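Local coordinates for RabGDI protein (Plasmodium falciparum 3D7, PDB 3P1W), which probably binds prenylated Rab GTPases and slows their release of GDP, at residues Q238-S241 and S246-I249; S432-A435 and E440-T443; S153-L158 and I206-H211; L190-I195 and Y227-R232; Y168-E173 and D183-Y188. One frame throughout, in Å; residues are numbered along the deposited sequence.

Interaction 1: residues Q238-S241 and S246-I249; sequences QSIS and SPFI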
# COMPACT_ATOMS: atom_id res chain seq x y z
N GLN A 238 -4.14 -11.36 14.81
CA GLN A 238 -5.60 -11.16 14.96
C GLN A 238 -6.30 -11.00 13.61
O GLN A 238 -7.42 -11.50 13.44
CB GLN A 238 -5.90 -9.90 15.77
CG GLN A 238 -5.59 -10.00 17.26
CD GLN A 238 -5.83 -8.68 17.99
OE1 GLN A 238 -6.11 -8.67 19.19
NE2 GLN A 238 -5.73 -7.56 17.27
N SER A 239 -5.64 -10.31 12.68
CA SER A 239 -6.22 -9.99 11.38
C SER A 239 -6.52 -11.20 10.49
O SER A 239 -7.36 -11.10 9.60
CB SER A 239 -5.31 -9.00 10.62
OG SER A 239 -5.17 -7.77 11.33
N ILE A 240 -5.82 -12.31 10.73
CA ILE A 240 -6.04 -13.55 9.96
C ILE A 240 -7.41 -14.15 10.22
O ILE A 240 -8.05 -14.68 9.31
CB ILE A 240 -4.98 -14.63 10.29
CG1 ILE A 240 -3.77 -14.49 9.36
CG2 ILE A 240 -5.56 -16.02 10.12
CD1 ILE A 240 -3.05 -15.80 9.10
N SER A 241 -7.88 -14.04 11.46
CA SER A 241 -9.09 -14.76 11.91
C SER A 241 -10.35 -14.40 11.10
O SER A 241 -11.23 -15.24 10.95
CB SER A 241 -9.33 -14.52 13.40
OG SER A 241 -9.89 -13.25 13.62
N SER A 246 -5.23 -15.23 4.81
CA SER A 246 -4.20 -14.22 5.08
C SER A 246 -4.85 -13.07 5.82
O SER A 246 -6.08 -13.01 5.93
CB SER A 246 -3.57 -13.74 3.77
OG SER A 246 -4.36 -12.73 3.14
N PRO A 247 -4.04 -12.11 6.35
CA PRO A 247 -4.64 -10.95 6.99
C PRO A 247 -4.90 -9.78 6.03
O PRO A 247 -5.15 -8.66 6.47
CB PRO A 247 -3.58 -10.55 8.03
CG PRO A 247 -2.30 -10.97 7.43
CD PRO A 247 -2.58 -12.15 6.52
N PHE A 248 -4.86 -10.02 4.72
CA PHE A 248 -5.03 -8.96 3.72
C PHE A 248 -6.25 -9.18 2.84
O PHE A 248 -6.59 -10.33 2.51
CB PHE A 248 -3.79 -8.85 2.80
CG PHE A 248 -2.54 -8.54 3.53
CD1 PHE A 248 -2.21 -7.24 3.87
CD2 PHE A 248 -1.69 -9.57 3.91
CE1 PHE A 248 -1.04 -6.97 4.59
CE2 PHE A 248 -0.51 -9.30 4.63
CZ PHE A 248 -0.20 -8.01 4.95
N ILE A 249 -6.88 -8.06 2.47
CA ILE A 249 -8.00 -8.05 1.53
C ILE A 249 -7.76 -7.08 0.40
O ILE A 249 -6.89 -6.19 0.48
CB ILE A 249 -9.35 -7.70 2.22
CG1 ILE A 249 -9.29 -6.35 2.95
CG2 ILE A 249 -9.73 -8.84 3.17
CD1 ILE A 249 -10.64 -5.93 3.61
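A tight helix-to-strand connection, stiffened by an ST turn, folds Ser246 and Pro247 back onto Ser239 and Ile240 near the end of helix 226-243. The chains come close, with Ile240 CA and Pro247 CA 4.2 Å apart, and a serine and a proline, small or compact, suit so close an approach. Ser239 turns its CB toward the proline, and Ser239 CB and Pro247 CB lie only 3.5 Å apart, closer than carbons usually pack; a short side chain suits such a place. The serine's hydroxyl stands beside its own backbone N (chi1 -62°) and bonds to Leu235 O one turn back, so this polar group is satisfied inside the helix. Ile240 meets the N and CD end of the proline ring with its CG1 branch, crossing it obliquely, 3.8 Å from Pro247 N and 3.9 Å from Pro247 CD. The isoleucine has two deposited conformers, so this half of the contact should be read with some caution. Ser246, whose CB points away from the helix, shapes the turn: its OG accepts from Phe248 N at 3.2 Å, nearly straight at 163°, and also bonds to Val120 O. Two bonds thus fix the hydroxyl in a buried spot, while the proline ring restrains the backbone just before the strand begins. Beyond the turn, strand 248-251 runs between strands 96-97 and 117-129, antiparallel to both, through backbone bonds of Phe248 with Val120 and Ile249 with Ile96, and helix 226-243 packs back against these strands through Ser239 on Leu97 and Tyr236 on Pro247.

Interaction 2: residues S432-A435 and E440-T443; sequences SYDA and ETAT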
# COMPACT_ATOMS: atom_id res chain seq x y z
N SER A 432 4.10 10.80 -2.69
CA SER A 432 3.95 9.81 -3.75
C SER A 432 3.79 8.43 -3.11
O SER A 432 4.29 8.21 -2.02
CB SER A 432 5.17 9.81 -4.65
OG SER A 432 5.46 11.12 -5.10
N TYR A 433 3.08 7.54 -3.81
CA TYR A 433 2.91 6.15 -3.35
C TYR A 433 4.27 5.44 -3.41
O TYR A 433 4.97 5.51 -4.41
CB TYR A 433 1.85 5.39 -4.16
CG TYR A 433 0.50 6.01 -4.02
CD1 TYR A 433 -0.33 5.69 -2.96
CD2 TYR A 433 0.12 7.04 -4.88
CE1 TYR A 433 -1.54 6.34 -2.80
CE2 TYR A 433 -1.08 7.69 -4.72
CZ TYR A 433 -1.90 7.33 -3.68
OH TYR A 433 -3.07 8.01 -3.51
N ASP A 434 4.61 4.77 -2.30
CA ASP A 434 5.89 4.04 -2.21
C ASP A 434 5.78 2.60 -2.71
O ASP A 434 4.71 2.13 -3.14
CB ASP A 434 6.45 4.13 -0.77
CG ASP A 434 5.66 3.32 0.23
OD1 ASP A 434 4.95 2.36 -0.16
OD2 ASP A 434 5.75 3.61 1.44
N ALA A 435 6.92 1.90 -2.72
CA ALA A 435 7.00 0.57 -3.28
C ALA A 435 6.25 -0.51 -2.49
O ALA A 435 6.09 -1.61 -3.00
CB ALA A 435 8.50 0.15 -3.42
N GLU A 440 -0.43 0.49 4.35
CA GLU A 440 -0.20 1.20 5.62
C GLU A 440 0.45 2.57 5.45
O GLU A 440 0.00 3.56 6.03
CB GLU A 440 0.66 0.39 6.60
CG GLU A 440 0.82 1.11 7.93
CD GLU A 440 1.93 0.61 8.80
OE1 GLU A 440 2.55 -0.44 8.48
OE2 GLU A 440 2.18 1.29 9.83
N THR A 441 1.52 2.62 4.67
CA THR A 441 2.26 3.87 4.55
C THR A 441 1.44 4.96 3.84
O THR A 441 1.61 6.15 4.13
CB THR A 441 3.63 3.66 3.90
OG1 THR A 441 3.47 3.16 2.58
CG2 THR A 441 4.49 2.69 4.74
N ALA A 442 0.55 4.57 2.93
CA ALA A 442 -0.37 5.51 2.32
C ALA A 442 -1.34 6.03 3.35
O ALA A 442 -1.61 7.23 3.40
CB ALA A 442 -1.12 4.90 1.15
N THR A 443 -1.92 5.13 4.13
CA THR A 443 -2.88 5.53 5.18
C THR A 443 -2.19 6.46 6.20
O THR A 443 -2.78 7.48 6.63
CB THR A 443 -3.49 4.32 5.89
OG1 THR A 443 -3.98 3.40 4.92
CG2 THR A 443 -4.66 4.77 6.82
O HOH W 1 2.38 4.56 -0.33
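A single charged hydrogen bond, Asp434 to Thr441, ties the loop after strand 427-429 to the first turn of helix 440-454, near the centre of the chain. Thr441 OG1 donates to Asp434 OD2 at 2.6 Å, a short bond that meets the oxygen on its syn side but 33° out of the carboxylate plane. In the threonine, OG1 sits between the backbone N and the carbonyl carbon (chi1 61°), a rotation that turns the hydroxyl out to the loop and sets the methyl beside the backbone N. A water adds a second link: it accepts from Asp434 N at 3.0 Å and gives a long, weak bond to Thr441 OG1. The strand continues the parallel part of a Rossmann-like sheet, beside strand 305-308, and this loop carries the chain from the sheet into its last helix. A carboxylate near the start of that helix is probably favourable electrostatically. Its other oxygen, OD1, forms a salt bridge with Lys94 and accepts from Thr436, so both oxygens are engaged. Alongside, the Tyr433 ring meets the small Ala442, CE1 to CB 4.2 Å, obliquely; the methyl lets the broad ring lie near the helix. Tyr433 OH bonds to Lys31 N and its ring takes a cation-pi contact from Lys31, while Arg328 NH2 bonds to the carbonyl oxygens of Tyr433 and Asp434.

Interaction 3: residues S153-L158 and I206-H211; sequences SPLLSL and IDFLGH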
# COMPACT_ATOMS: atom_id res chain seq x y z
N SER A 153 7.10 -24.52 10.25
CA SER A 153 7.53 -23.61 9.17
C SER A 153 8.87 -23.97 8.56
O SER A 153 9.87 -24.03 9.27
CB SER A 153 7.63 -22.18 9.67
OG SER A 153 8.07 -21.37 8.60
N PRO A 154 8.93 -24.12 7.22
CA PRO A 154 10.21 -24.35 6.52
C PRO A 154 11.21 -23.19 6.63
O PRO A 154 12.38 -23.32 6.27
CB PRO A 154 9.79 -24.57 5.07
CG PRO A 154 8.48 -23.84 4.95
CD PRO A 154 7.80 -24.04 6.27
N LEU A 155 10.76 -22.06 7.16
CA LEU A 155 11.64 -20.93 7.41
C LEU A 155 12.57 -21.13 8.60
O LEU A 155 13.52 -20.37 8.78
CB LEU A 155 10.80 -19.66 7.65
CG LEU A 155 10.06 -19.03 6.48
CD1 LEU A 155 8.96 -18.08 7.00
CD2 LEU A 155 11.03 -18.27 5.60
N LEU A 156 12.29 -22.14 9.42
CA LEU A 156 12.93 -22.29 10.71
C LEU A 156 13.52 -23.69 10.85
O LEU A 156 12.90 -24.65 10.45
CB LEU A 156 11.88 -22.07 11.80
CG LEU A 156 11.06 -20.77 11.74
CD1 LEU A 156 9.87 -20.84 12.68
CD2 LEU A 156 11.94 -19.58 12.04
N SER A 157 14.72 -23.79 11.40
CA SER A 157 15.28 -25.10 11.79
C SER A 157 14.37 -25.80 12.80
O SER A 157 13.58 -25.15 13.47
CB SER A 157 16.62 -24.87 12.46
OG SER A 157 16.42 -24.36 13.78
N LEU A 158 14.56 -27.11 12.97
CA LEU A 158 13.69 -27.92 13.83
C LEU A 158 13.51 -27.32 15.23
O LEU A 158 12.41 -27.33 15.77
CB LEU A 158 14.25 -29.35 13.97
CG LEU A 158 13.25 -30.42 14.42
CD1 LEU A 158 12.13 -30.57 13.41
CD2 LEU A 158 13.96 -31.76 14.65
N ILE A 206 14.10 -13.19 12.87
CA ILE A 206 13.94 -11.75 13.08
C ILE A 206 13.61 -11.05 11.76
O ILE A 206 12.74 -10.18 11.69
CB ILE A 206 15.21 -11.14 13.74
CG1 ILE A 206 15.31 -11.62 15.20
CG2 ILE A 206 15.17 -9.62 13.70
CD1 ILE A 206 16.70 -11.47 15.84
N ASP A 207 14.31 -11.46 10.70
CA ASP A 207 14.07 -10.92 9.37
C ASP A 207 12.62 -11.03 8.92
O ASP A 207 12.04 -10.01 8.52
CB ASP A 207 14.94 -11.63 8.34
CG ASP A 207 16.40 -11.31 8.49
OD1 ASP A 207 16.72 -10.36 9.23
OD2 ASP A 207 17.21 -12.05 7.87
N PHE A 208 12.04 -12.23 8.95
CA PHE A 208 10.66 -12.35 8.44
C PHE A 208 9.65 -11.81 9.45
O PHE A 208 8.61 -11.27 9.05
CB PHE A 208 10.29 -13.76 7.95
CG PHE A 208 9.91 -14.74 9.05
CD1 PHE A 208 8.66 -14.68 9.65
CD2 PHE A 208 10.79 -15.75 9.42
CE1 PHE A 208 8.31 -15.59 10.64
CE2 PHE A 208 10.44 -16.66 10.41
CZ PHE A 208 9.21 -16.58 11.02
N LEU A 209 9.94 -11.93 10.74
CA LEU A 209 9.04 -11.31 11.73
C LEU A 209 8.93 -9.80 11.54
O LEU A 209 7.83 -9.25 11.55
CB LEU A 209 9.48 -11.61 13.16
CG LEU A 209 9.21 -13.06 13.54
CD1 LEU A 209 9.87 -13.41 14.87
CD2 LEU A 209 7.72 -13.30 13.57
N GLY A 210 10.06 -9.13 11.38
CA GLY A 210 10.07 -7.69 11.27
C GLY A 210 9.45 -7.18 9.97
O GLY A 210 8.67 -6.21 9.98
N HIS A 211 9.82 -7.82 8.86
CA HIS A 211 9.47 -7.34 7.54
C HIS A 211 8.14 -7.88 7.05
O HIS A 211 7.42 -7.17 6.36
CB HIS A 211 10.59 -7.64 6.56
CG HIS A 211 11.84 -6.87 6.82
ND1 HIS A 211 12.31 -5.89 5.97
CD2 HIS A 211 12.66 -6.85 7.90
CE1 HIS A 211 13.41 -5.36 6.48
NE2 HIS A 211 13.63 -5.91 7.66
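Phe208 leaves helix 203-213 toward Leu155 and Leu156, and its ring is the whole of the helix's share in this contact. At CB the chain turns so that CG falls between the backbone N and the carbonyl carbon (chi1 81°), swinging the ring out from the helix to the loop 153-158. CG is already 4.0 Å from Leu155 CD1. One step further, Phe208 CD2 is 3.8 Å from Leu155 CD1. This methyl lies over one ring face, 3.9 Å from the centroid of Phe208 and 14° off the normal, a CH-pi contact displaced slightly toward the rim. CE2 is where both leucines converge: Leu156 CD2 approaches it in the ring plane, at the edge, at 3.7 Å, and Leu155 CB is also close. CZ, at the tip, is 4.2 Å from Leu156 CD2. Face and edge are therefore engaged by consecutive residues whose side chains come in from different directions. What brings them together is a type I beta turn from Ser153 to Leu156, closed by Leu156 N to Ser153 O, with an ST turn inside it: Leu155 N bonds to Ser153 OG at 3.1 Å. The branched leucine tips suit the aromatic surface because each offers a methyl without polar groups to be buried. Just beyond, Ser157 is the N-cap of helix 158-173, its OG bonding to Glu160 N. Leu155 also packs on Pro144 and His141, its carbonyl oxygen accepts from Gln127 NE2, and Leu156 leans on Lys161 and Cys164.

Interaction 4: residues L190-I195 and Y227-R232; sequences LTMLEI and YLTLER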
# COMPACT_ATOMS: atom_id res chain seq x y z
N LEU A 190 12.23 -2.33 27.69
CA LEU A 190 13.03 -3.19 26.82
C LEU A 190 12.76 -2.86 25.36
O LEU A 190 11.65 -2.48 24.99
CB LEU A 190 12.71 -4.66 27.07
CG LEU A 190 12.93 -5.22 28.49
CD1 LEU A 190 12.73 -6.72 28.47
CD2 LEU A 190 14.30 -4.85 29.04
N THR A 191 13.80 -3.03 24.54
CA THR A 191 13.67 -2.89 23.10
C THR A 191 13.12 -4.18 22.49
O THR A 191 13.13 -5.23 23.12
CB THR A 191 15.02 -2.58 22.43
OG1 THR A 191 15.88 -3.71 22.56
CG2 THR A 191 15.67 -1.34 23.04
N MET A 192 12.65 -4.12 21.24
CA MET A 192 12.17 -5.35 20.61
C MET A 192 13.29 -6.37 20.49
O MET A 192 13.04 -7.57 20.59
CB MET A 192 11.56 -5.10 19.22
CG MET A 192 10.82 -6.33 18.68
SD MET A 192 9.44 -6.81 19.74
CE MET A 192 9.17 -8.51 19.28
N LEU A 193 14.52 -5.90 20.27
CA LEU A 193 15.66 -6.80 20.11
C LEU A 193 15.87 -7.60 21.40
O LEU A 193 16.13 -8.79 21.36
CB LEU A 193 16.93 -6.01 19.76
CG LEU A 193 18.24 -6.83 19.72
CD1 LEU A 193 18.17 -7.91 18.66
CD2 LEU A 193 19.47 -5.94 19.53
N GLU A 194 15.73 -6.94 22.54
CA GLU A 194 15.87 -7.64 23.83
C GLU A 194 14.77 -8.69 23.99
O GLU A 194 15.03 -9.76 24.52
CB GLU A 194 15.89 -6.65 25.00
CG GLU A 194 17.15 -5.78 25.03
CD GLU A 194 17.11 -4.72 26.11
OE1 GLU A 194 17.51 -5.02 27.26
OE2 GLU A 194 16.71 -3.58 25.82
N ILE A 195 13.57 -8.42 23.47
CA ILE A 195 12.49 -9.42 23.49
C ILE A 195 12.82 -10.61 22.59
O ILE A 195 12.59 -11.76 22.98
CB ILE A 195 11.13 -8.83 23.06
CG1 ILE A 195 10.64 -7.77 24.04
CG2 ILE A 195 10.09 -9.96 22.93
CD1 ILE A 195 10.32 -8.30 25.44
N TYR A 227 6.84 -2.70 22.85
CA TYR A 227 5.36 -2.67 22.73
C TYR A 227 4.87 -2.27 21.33
O TYR A 227 3.85 -2.78 20.87
CB TYR A 227 4.73 -1.73 23.78
CG TYR A 227 4.83 -0.24 23.50
CD1 TYR A 227 3.74 0.47 23.01
CD2 TYR A 227 6.00 0.47 23.77
CE1 TYR A 227 3.82 1.84 22.77
CE2 TYR A 227 6.09 1.84 23.55
CZ TYR A 227 5.00 2.51 23.05
OH TYR A 227 5.09 3.87 22.81
N LEU A 228 5.58 -1.36 20.68
CA LEU A 228 5.23 -0.91 19.34
C LEU A 228 5.18 -2.09 18.37
O LEU A 228 4.26 -2.21 17.56
CB LEU A 228 6.25 0.12 18.85
CG LEU A 228 6.33 1.44 19.61
CD1 LEU A 228 7.77 2.03 19.51
CD2 LEU A 228 5.27 2.43 19.11
N THR A 229 6.16 -2.98 18.50
CA THR A 229 6.29 -4.10 17.58
C THR A 229 5.39 -5.26 17.99
O THR A 229 4.76 -5.90 17.16
CB THR A 229 7.76 -4.53 17.49
OG1 THR A 229 8.55 -3.44 16.99
CG2 THR A 229 7.90 -5.73 16.55
N LEU A 230 5.28 -5.49 19.30
CA LEU A 230 4.39 -6.53 19.78
C LEU A 230 2.96 -6.26 19.32
O LEU A 230 2.26 -7.19 18.93
CB LEU A 230 4.48 -6.64 21.32
CG LEU A 230 5.80 -7.21 21.85
CD1 LEU A 230 5.93 -6.96 23.37
CD2 LEU A 230 5.91 -8.71 21.55
N GLU A 231 2.52 -5.01 19.38
CA GLU A 231 1.16 -4.66 18.96
C GLU A 231 0.94 -4.98 17.49
O GLU A 231 -0.10 -5.47 17.10
CB GLU A 231 0.87 -3.16 19.20
CG GLU A 231 0.70 -2.77 20.66
CD GLU A 231 -0.65 -3.17 21.24
OE1 GLU A 231 -1.34 -4.05 20.68
OE2 GLU A 231 -1.01 -2.61 22.30
N ARG A 232 1.95 -4.68 16.68
CA ARG A 232 1.87 -4.91 15.25
C ARG A 232 1.85 -6.40 14.91
O ARG A 232 1.06 -6.85 14.08
CB ARG A 232 3.03 -4.23 14.55
CG ARG A 232 2.90 -2.70 14.54
CD ARG A 232 4.17 -2.05 14.10
NE ARG A 232 4.40 -2.21 12.67
CZ ARG A 232 3.90 -1.41 11.73
NH1 ARG A 232 3.13 -0.36 12.04
NH2 ARG A 232 4.18 -1.65 10.46
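Met192 lies across Thr229 and Leu230, joining the first turn of helix 192-198 to the early part of helix 226-243. Along the second segment, Tyr227 comes first; its CB points away from Met192, and its backbone N bonds to Pro187 O while its ring meets that of Tyr188. Thr229 then points its CB toward the methionine, and the two side chains cross at a slant. Met192 SD is 3.6 Å from Thr229 CB, and Met192 CG is 3.7 Å from Thr229 CG2, so the sulfur and its neighbouring carbon rest along the beta-branched side. The methyl CG2 is anti to the backbone N, and the hydroxyl, beside that N (chi1 -61°), turns to bond with Tyr216 OH; the threonine thus offers carbon to Met192 and oxygen to the tyrosine. Met192 has its CG anti to its own N (chi1 -169°), and a bend at chi2 carries the flexible chain along the threonine toward the next residue. The start of its helix is set by a capping box: Glu194 N bonds to Thr191 OG1 at 3.2 Å, and Thr191 N returns a nearly straight bond to Glu194 OE2, met from above the carboxylate plane. Leu230, next in order, offers its CD2 to Met192 CE at 4.0 Å; its tip comes closer to the methionine than its CB does, and the leucine also packs on Val171 and Trp174. Two residues on, Arg232 faces another way, with a bond from NE to Ala214 O and a cation-pi contact with Tyr216.

Interaction 5: residues Y168-E173 and D183-Y188; sequences YQYVSE and DNLDPY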
# COMPACT_ATOMS: atom_id res chain seq x y z
N TYR A 168 5.14 -16.81 19.39
CA TYR A 168 3.76 -16.55 18.98
C TYR A 168 2.75 -16.78 20.11
O TYR A 168 1.80 -16.03 20.24
CB TYR A 168 3.39 -17.37 17.75
CG TYR A 168 3.85 -16.76 16.42
CD1 TYR A 168 4.41 -15.49 16.34
CD2 TYR A 168 3.64 -17.44 15.24
CE1 TYR A 168 4.79 -14.94 15.10
CE2 TYR A 168 4.02 -16.92 14.02
CZ TYR A 168 4.59 -15.68 13.94
OH TYR A 168 4.94 -15.18 12.69
N GLN A 169 2.96 -17.82 20.91
CA GLN A 169 2.11 -18.04 22.08
C GLN A 169 2.15 -16.84 23.01
O GLN A 169 1.11 -16.32 23.41
CB GLN A 169 2.50 -19.33 22.80
CG GLN A 169 2.07 -20.58 22.06
CD GLN A 169 2.50 -21.86 22.77
OE1 GLN A 169 3.01 -21.81 23.89
NE2 GLN A 169 2.31 -22.99 22.12
N TYR A 170 3.36 -16.37 23.32
CA TYR A 170 3.54 -15.17 24.15
C TYR A 170 2.80 -13.95 23.60
O TYR A 170 2.04 -13.31 24.33
CB TYR A 170 5.03 -14.83 24.28
CG TYR A 170 5.34 -13.59 25.10
CD1 TYR A 170 5.20 -13.58 26.49
CD2 TYR A 170 5.83 -12.44 24.50
CE1 TYR A 170 5.50 -12.44 27.25
CE2 TYR A 170 6.13 -11.30 25.24
CZ TYR A 170 5.97 -11.31 26.62
OH TYR A 170 6.28 -10.17 27.33
N VAL A 171 3.01 -13.64 22.31
CA VAL A 171 2.38 -12.46 21.71
C VAL A 171 0.86 -12.60 21.70
O VAL A 171 0.13 -11.64 21.94
CB VAL A 171 2.88 -12.23 20.25
CG1 VAL A 171 2.18 -11.02 19.63
CG2 VAL A 171 4.38 -12.04 20.23
N SER A 172 0.39 -13.82 21.43
CA SER A 172 -1.04 -14.09 21.37
C SER A 172 -1.76 -13.74 22.69
O SER A 172 -2.92 -13.33 22.68
CB SER A 172 -1.26 -15.56 21.04
OG SER A 172 -2.62 -15.83 20.76
N GLU A 173 -1.06 -13.86 23.82
CA GLU A 173 -1.63 -13.54 25.14
C GLU A 173 -1.16 -12.21 25.73
O GLU A 173 -1.62 -11.80 26.79
CB GLU A 173 -1.32 -14.66 26.10
CG GLU A 173 -2.03 -15.94 25.74
CD GLU A 173 -1.96 -16.95 26.84
OE1 GLU A 173 -2.47 -16.66 27.95
OE2 GLU A 173 -1.38 -18.03 26.61
N ASP A 183 5.11 -11.73 31.48
CA ASP A 183 6.13 -12.66 31.98
C ASP A 183 7.41 -11.89 32.40
O ASP A 183 8.53 -12.35 32.14
CB ASP A 183 6.45 -13.74 30.94
CG ASP A 183 7.19 -14.93 31.53
OD1 ASP A 183 7.27 -15.02 32.77
OD2 ASP A 183 7.68 -15.78 30.76
N ASN A 184 7.20 -10.74 33.03
CA ASN A 184 8.28 -9.88 33.56
C ASN A 184 9.20 -9.24 32.54
O ASN A 184 10.34 -8.92 32.86
CB ASN A 184 9.11 -10.63 34.61
CG ASN A 184 8.30 -11.00 35.81
OD1 ASN A 184 7.69 -10.14 36.45
ND2 ASN A 184 8.29 -12.28 36.15
N LEU A 185 8.69 -9.06 31.32
CA LEU A 185 9.38 -8.32 30.28
C LEU A 185 8.64 -6.99 30.10
O LEU A 185 7.54 -6.97 29.55
CB LEU A 185 9.39 -9.12 28.96
CG LEU A 185 9.87 -10.58 29.04
CD1 LEU A 185 9.55 -11.32 27.76
CD2 LEU A 185 11.37 -10.66 29.33
N ASP A 186 9.24 -5.90 30.58
CA ASP A 186 8.65 -4.56 30.43
C ASP A 186 8.78 -4.11 28.97
O ASP A 186 9.88 -3.82 28.52
CB ASP A 186 9.36 -3.56 31.36
CG ASP A 186 8.70 -2.18 31.39
OD1 ASP A 186 8.01 -1.78 30.42
OD2 ASP A 186 8.87 -1.45 32.40
N PRO A 187 7.65 -4.04 28.23
CA PRO A 187 7.74 -3.68 26.80
C PRO A 187 7.95 -2.18 26.53
O PRO A 187 8.18 -1.79 25.37
CB PRO A 187 6.39 -4.13 26.25
CG PRO A 187 5.45 -3.93 27.38
CD PRO A 187 6.25 -4.22 28.65
N TYR A 188 7.85 -1.35 27.58
CA TYR A 188 8.11 0.09 27.46
C TYR A 188 9.56 0.44 27.74
O TYR A 188 10.04 1.49 27.31
CB TYR A 188 7.17 0.90 28.37
CG TYR A 188 5.73 0.63 28.03
CD1 TYR A 188 5.08 1.36 27.04
CD2 TYR A 188 5.03 -0.40 28.67
CE1 TYR A 188 3.76 1.09 26.71
CE2 TYR A 188 3.72 -0.67 28.35
CZ TYR A 188 3.09 0.07 27.37
OH TYR A 188 1.79 -0.22 27.05
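The backbones of Tyr170 and Asp183, the closest pair across this contact, stay well apart, with their CA atoms 8.6 Å from each other. Helix 158-173 supplies the tyrosine; the other segment is irregular, and Asp183 and Asn184 both take left-handed backbone conformations, which asparagine and aspartate tolerate better than most residues. Tyr170 bridges the gap, its CG anti to the backbone N (chi1 179°) so that the ring projects toward the loop. Its CE1 meets Asp183 CB at 4.0 Å, with the ring and carboxylate planes 51° apart. At the far end of the side chain, Tyr170 OH lies 3.5 Å from Leu185 CD1 and Tyr170 CZ 3.8 Å from it, both approached obliquely. That hydroxyl has its polar partner in Trp182 O, the residue just before the loop segment, so one side chain both packs against the loop and is tied to it by a hydrogen bond. Phe199 and Trp174 also meet the ring. Further along, Asp186 OD1 accepts from Tyr188 N at 2.9 Å, on its anti side, 25° out of the carboxylate plane. This closes an Asx turn at the surface, and the loop so shaped is a connection between helices in what is probably the small helical domain of the GDI fold.

Overall arrangement
Interactions 1, 3 and 4 are buried, interaction 2 is partly so, and interaction 5 lies at the surface. Apolar packing dominates most of them; interaction 2, nearest the centre of the chain, instead rests on a charged hydrogen bond and a water. Interactions 1 and 4 share helix 226-243, near its two ends, with centres 21 Å apart. Interactions 4 and 5 are neighbours, about 9 Å between centres, touching through Ile195 on Leu185. Interaction 3 meets interaction 5 where Leu209 packs on Tyr168. The salt bridge from Arg232 NH2 to Glu440 OE1, 2.8 Å, connects the helical region of interaction 4 with interaction 2 beside the Rossmann-like sheet.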